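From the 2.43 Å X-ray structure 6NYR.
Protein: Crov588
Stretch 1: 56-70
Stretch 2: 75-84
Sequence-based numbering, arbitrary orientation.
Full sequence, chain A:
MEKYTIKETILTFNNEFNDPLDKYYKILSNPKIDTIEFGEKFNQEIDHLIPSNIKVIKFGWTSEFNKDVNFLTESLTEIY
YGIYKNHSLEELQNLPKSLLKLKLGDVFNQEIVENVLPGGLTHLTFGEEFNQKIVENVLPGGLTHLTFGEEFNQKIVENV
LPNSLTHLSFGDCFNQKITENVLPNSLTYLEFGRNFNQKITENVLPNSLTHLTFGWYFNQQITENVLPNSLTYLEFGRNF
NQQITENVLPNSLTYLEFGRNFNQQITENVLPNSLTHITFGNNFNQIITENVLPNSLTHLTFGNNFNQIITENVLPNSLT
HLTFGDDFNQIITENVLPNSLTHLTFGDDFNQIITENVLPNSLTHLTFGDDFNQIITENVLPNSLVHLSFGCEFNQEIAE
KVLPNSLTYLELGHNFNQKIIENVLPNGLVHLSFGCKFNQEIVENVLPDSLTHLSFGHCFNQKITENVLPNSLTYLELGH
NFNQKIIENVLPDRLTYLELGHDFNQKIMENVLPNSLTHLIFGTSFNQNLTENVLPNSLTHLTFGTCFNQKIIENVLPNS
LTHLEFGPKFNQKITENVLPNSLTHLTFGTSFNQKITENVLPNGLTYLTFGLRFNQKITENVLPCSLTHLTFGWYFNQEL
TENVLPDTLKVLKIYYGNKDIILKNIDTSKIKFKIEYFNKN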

# COMPACT_ATOMS: atom_id res chain seq x y z
N VAL A 56 -13.56 -16.04 18.07
CA VAL A 56 -13.47 -14.62 17.77
C VAL A 56 -14.64 -14.26 16.86
O VAL A 56 -14.85 -14.92 15.83
CB VAL A 56 -12.14 -14.26 17.09
CG1 VAL A 56 -12.08 -12.77 16.77
CG2 VAL A 56 -10.96 -14.68 17.96
N ILE A 57 -15.39 -13.23 17.23
CA ILE A 57 -16.50 -12.72 16.42
C ILE A 57 -16.24 -11.24 16.19
O ILE A 57 -16.40 -10.42 17.11
CB ILE A 57 -17.86 -12.96 17.09
CG1 ILE A 57 -18.14 -14.46 17.20
CG2 ILE A 57 -18.97 -12.28 16.29
CD1 ILE A 57 -19.44 -14.82 17.90
N LYS A 58 -15.85 -10.89 14.97
CA LYS A 58 -15.53 -9.52 14.58
C LYS A 58 -16.65 -9.01 13.68
O LYS A 58 -16.97 -9.64 12.67
CB LYS A 58 -14.18 -9.47 13.87
CG LYS A 58 -13.60 -8.08 13.70
CD LYS A 58 -14.08 -7.41 12.42
CE LYS A 58 -13.35 -6.09 12.18
NZ LYS A 58 -12.01 -6.27 11.55
N PHE A 59 -17.24 -7.88 14.06
CA PHE A 59 -18.43 -7.39 13.36
C PHE A 59 -18.15 -6.33 12.31
O PHE A 59 -18.93 -6.21 11.36
CB PHE A 59 -19.45 -6.83 14.37
CG PHE A 59 -20.41 -7.85 14.91
CD1 PHE A 59 -21.53 -8.21 14.18
CD2 PHE A 59 -20.19 -8.45 16.14
CE1 PHE A 59 -22.41 -9.16 14.67
CE2 PHE A 59 -21.07 -9.39 16.63
CZ PHE A 59 -22.18 -9.75 15.89
N GLY A 60 -17.08 -5.56 12.43
CA GLY A 60 -16.83 -4.51 11.45
C GLY A 60 -17.57 -3.23 11.79
O GLY A 60 -18.78 -3.25 12.03
N TRP A 61 -16.85 -2.11 11.76
CA TRP A 61 -17.29 -0.93 12.50
C TRP A 61 -18.61 -0.34 11.99
O TRP A 61 -19.28 0.34 12.76
CB TRP A 61 -16.19 0.14 12.49
CG TRP A 61 -15.89 0.77 11.16
CD1 TRP A 61 -15.19 0.22 10.12
CD2 TRP A 61 -16.25 2.09 10.74
NE1 TRP A 61 -15.11 1.11 9.08
CE2 TRP A 61 -15.75 2.27 9.44
CE3 TRP A 61 -16.96 3.14 11.35
CZ2 TRP A 61 -15.94 3.45 8.72
CZ3 TRP A 61 -17.14 4.31 10.64
CH2 TRP A 61 -16.63 4.46 9.34
N THR A 62 -19.00 -0.61 10.75
CA THR A 62 -20.25 -0.05 10.23
C THR A 62 -21.41 -1.04 10.31
O THR A 62 -22.47 -0.78 9.74
CB THR A 62 -20.08 0.41 8.78
OG1 THR A 62 -19.75 -0.70 7.94
CG2 THR A 62 -18.98 1.47 8.67
N SER A 63 -21.24 -2.15 11.02
CA SER A 63 -22.25 -3.20 11.05
C SER A 63 -23.60 -2.68 11.53
O SER A 63 -23.69 -1.85 12.44
CB SER A 63 -21.80 -4.34 11.97
OG SER A 63 -22.91 -4.94 12.63
N GLU A 64 -24.66 -3.19 10.91
CA GLU A 64 -26.04 -2.84 11.25
C GLU A 64 -26.65 -3.77 12.29
O GLU A 64 -27.87 -3.75 12.49
CB GLU A 64 -26.89 -2.85 9.97
CG GLU A 64 -26.39 -1.90 8.89
CD GLU A 64 -27.34 -1.79 7.71
OE1 GLU A 64 -28.43 -2.40 7.75
OE2 GLU A 64 -27.00 -1.09 6.73
N PHE A 65 -25.83 -4.58 12.96
CA PHE A 65 -26.31 -5.54 13.94
C PHE A 65 -26.75 -4.84 15.22
O PHE A 65 -25.98 -4.08 15.82
CB PHE A 65 -25.19 -6.55 14.22
CG PHE A 65 -25.51 -7.56 15.29
CD1 PHE A 65 -26.29 -8.66 14.99
CD2 PHE A 65 -25.02 -7.41 16.57
CE1 PHE A 65 -26.58 -9.60 15.96
CE2 PHE A 65 -25.31 -8.35 17.55
CZ PHE A 65 -26.09 -9.44 17.24
N ASN A 66 -27.99 -5.11 15.65
CA ASN A 66 -28.45 -4.75 16.99
C ASN A 66 -29.50 -5.77 17.44
O ASN A 66 -30.70 -5.50 17.49
CB ASN A 66 -29.01 -3.33 17.07
CG ASN A 66 -29.22 -2.87 18.52
OD1 ASN A 66 -28.73 -3.49 19.46
ND2 ASN A 66 -29.96 -1.77 18.69
N LYS A 67 -29.03 -6.97 17.78
CA LYS A 67 -29.87 -7.99 18.38
C LYS A 67 -29.44 -8.22 19.83
O LYS A 67 -28.26 -8.09 20.16
CB LYS A 67 -29.78 -9.32 17.61
CG LYS A 67 -30.21 -9.24 16.16
CD LYS A 67 -31.64 -8.75 16.02
CE LYS A 67 -32.13 -8.87 14.59
NZ LYS A 67 -33.44 -8.20 14.39
N ASP A 68 -30.41 -8.55 20.69
CA ASP A 68 -30.06 -8.96 22.04
C ASP A 68 -29.21 -10.22 21.98
O ASP A 68 -29.52 -11.16 21.23
CB ASP A 68 -31.32 -9.20 22.87
CG ASP A 68 -32.08 -7.92 23.14
OD1 ASP A 68 -32.37 -7.18 22.17
OD2 ASP A 68 -32.40 -7.65 24.32
N VAL A 69 -28.12 -10.23 22.73
CA VAL A 69 -27.13 -11.30 22.70
C VAL A 69 -26.86 -11.71 24.15
O VAL A 69 -26.23 -10.95 24.89
CB VAL A 69 -25.84 -10.87 22.00
CG1 VAL A 69 -24.82 -11.99 22.01
CG2 VAL A 69 -26.13 -10.43 20.57
N ASN A 70 -27.33 -12.89 24.54
CA ASN A 70 -27.19 -13.33 25.92
C ASN A 70 -26.64 -14.74 26.09
O ASN A 70 -26.48 -15.18 27.24
CB ASN A 70 -28.55 -13.23 26.64
CG ASN A 70 -28.93 -11.81 26.98
OD1 ASN A 70 -28.58 -11.30 28.04
ND2 ASN A 70 -29.64 -11.16 26.07
N SER A 75 -16.70 -20.75 25.03
CA SER A 75 -15.36 -20.82 24.47
C SER A 75 -14.99 -19.56 23.69
O SER A 75 -13.85 -19.45 23.22
CB SER A 75 -15.22 -22.04 23.55
OG SER A 75 -15.46 -23.25 24.25
N LEU A 76 -15.92 -18.62 23.54
CA LEU A 76 -15.57 -17.31 22.99
C LEU A 76 -14.50 -16.65 23.85
O LEU A 76 -14.60 -16.63 25.08
CB LEU A 76 -16.77 -16.39 22.90
CG LEU A 76 -17.42 -16.11 21.54
CD1 LEU A 76 -18.16 -14.76 21.67
CD2 LEU A 76 -16.45 -16.09 20.40
N THR A 77 -13.48 -16.09 23.20
CA THR A 77 -12.48 -15.27 23.87
C THR A 77 -12.46 -13.83 23.40
O THR A 77 -11.91 -12.98 24.11
CB THR A 77 -11.08 -15.86 23.67
OG1 THR A 77 -10.80 -15.95 22.27
CG2 THR A 77 -10.98 -17.24 24.30
N GLU A 78 -13.04 -13.52 22.24
CA GLU A 78 -13.00 -12.18 21.68
C GLU A 78 -14.31 -11.90 20.96
O GLU A 78 -14.84 -12.78 20.27
CB GLU A 78 -11.84 -12.03 20.69
CG GLU A 78 -10.53 -12.59 21.17
CD GLU A 78 -9.37 -12.24 20.26
OE1 GLU A 78 -9.57 -11.45 19.32
OE2 GLU A 78 -8.26 -12.78 20.48
N ILE A 79 -14.83 -10.69 21.14
CA ILE A 79 -15.95 -10.23 20.33
C ILE A 79 -15.88 -8.71 20.24
O ILE A 79 -15.65 -8.02 21.24
CB ILE A 79 -17.31 -10.68 20.90
CG1 ILE A 79 -18.42 -10.31 19.90
CG2 ILE A 79 -17.59 -10.03 22.24
CD1 ILE A 79 -19.73 -11.00 20.13
N TYR A 80 -16.09 -8.20 19.03
CA TYR A 80 -15.99 -6.77 18.74
C TYR A 80 -17.28 -6.34 18.05
O TYR A 80 -17.62 -6.85 16.98
CB TYR A 80 -14.78 -6.49 17.86
CG TYR A 80 -13.51 -7.14 18.36
CD1 TYR A 80 -12.63 -6.45 19.18
CD2 TYR A 80 -13.19 -8.45 18.03
CE1 TYR A 80 -11.47 -7.03 19.65
CE2 TYR A 80 -12.03 -9.05 18.50
CZ TYR A 80 -11.17 -8.34 19.31
OH TYR A 80 -10.02 -8.92 19.78
N TYR A 81 -17.99 -5.40 18.67
CA TYR A 81 -19.27 -4.93 18.16
C TYR A 81 -19.11 -3.62 17.39
O TYR A 81 -18.09 -2.93 17.48
CB TYR A 81 -20.28 -4.75 19.30
CG TYR A 81 -20.78 -6.04 19.92
CD1 TYR A 81 -21.70 -6.84 19.25
CD2 TYR A 81 -20.34 -6.44 21.17
CE1 TYR A 81 -22.17 -8.01 19.81
CE2 TYR A 81 -20.81 -7.62 21.74
CZ TYR A 81 -21.72 -8.39 21.06
OH TYR A 81 -22.19 -9.56 21.61
N GLY A 82 -20.16 -3.28 16.64
CA GLY A 82 -20.12 -2.20 15.68
C GLY A 82 -20.95 -1.00 16.08
O GLY A 82 -21.27 -0.79 17.26
N ILE A 83 -21.33 -0.21 15.08
CA ILE A 83 -21.81 1.15 15.31
C ILE A 83 -23.23 1.18 15.84
O ILE A 83 -23.59 2.11 16.58
CB ILE A 83 -21.68 1.96 14.01
CG1 ILE A 83 -21.93 3.45 14.27
CG2 ILE A 83 -22.67 1.45 12.96
CD1 ILE A 83 -20.79 4.14 14.97
N TYR A 84 -24.06 0.21 15.48
CA TYR A 84 -25.48 0.25 15.82
C TYR A 84 -25.83 -0.62 17.02
O TYR A 84 -27.00 -0.66 17.42
CB TYR A 84 -26.31 -0.17 14.61
CG TYR A 84 -26.50 0.90 13.55
CD1 TYR A 84 -26.95 2.17 13.89
CD2 TYR A 84 -26.23 0.63 12.21
CE1 TYR A 84 -27.13 3.15 12.93
CE2 TYR A 84 -26.41 1.61 11.24
CZ TYR A 84 -26.86 2.86 11.60
OH TYR A 84 -27.04 3.83 10.64
O HOH W 1 -23.65 -3.10 14.91
O HOH W 2 -22.39 -5.36 16.02
O HOH W 3 -29.46 0.37 17.22

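Past the strands, two waters help join the two backbones, serving polar groups such as Gly 82 N that have no direct hydrogen-bond partner across the stretches. Water 1 donates to Ser 63 O (2.8 Å) and Phe 65 O (2.7 Å) and weakly accepts from Tyr 84 N (3.4 Å); water 2 accepts from Gly 82 N (3.1 Å) and donates weakly to Ser 63 OG (3.5 Å).

Upstream, strands 56-58 and 78-80 run parallel, their axes 8° apart and 4.7 Å at closest approach. Ile 57 takes part in two of the three backbone hydrogen bonds, as parallel register requires: its N donates to Glu 78 O (3.1 Å, 153°), and its O accepts from Tyr 80 N (3.0 Å, 162°). Phe 59 N to Tyr 80 O (3.1 Å) is weak, its angle only 134°.

On the face bearing Ile 57 and Ile 79, CB of Ile 57 lies 3.9 Å from CG1 of Ile 79, and Leu 76 CD2 reaches Ile 57 CG1 at 4.0 Å. On the other, Val 56 CG1 meets the Tyr 80 ring edge at CE2 (4.1 Å).

The Phe 59 and Tyr 81 rings are nearly parallel (18°) but slid apart, with centroids separated by 5.3 Å, so they barely overlap. Gly 82 fits a tight site: an ideal CB would stand 3.0 Å from Gly 60 O, a clash. That same oxygen accepts from Ser 63 N (2.9 Å), closing a type I turn.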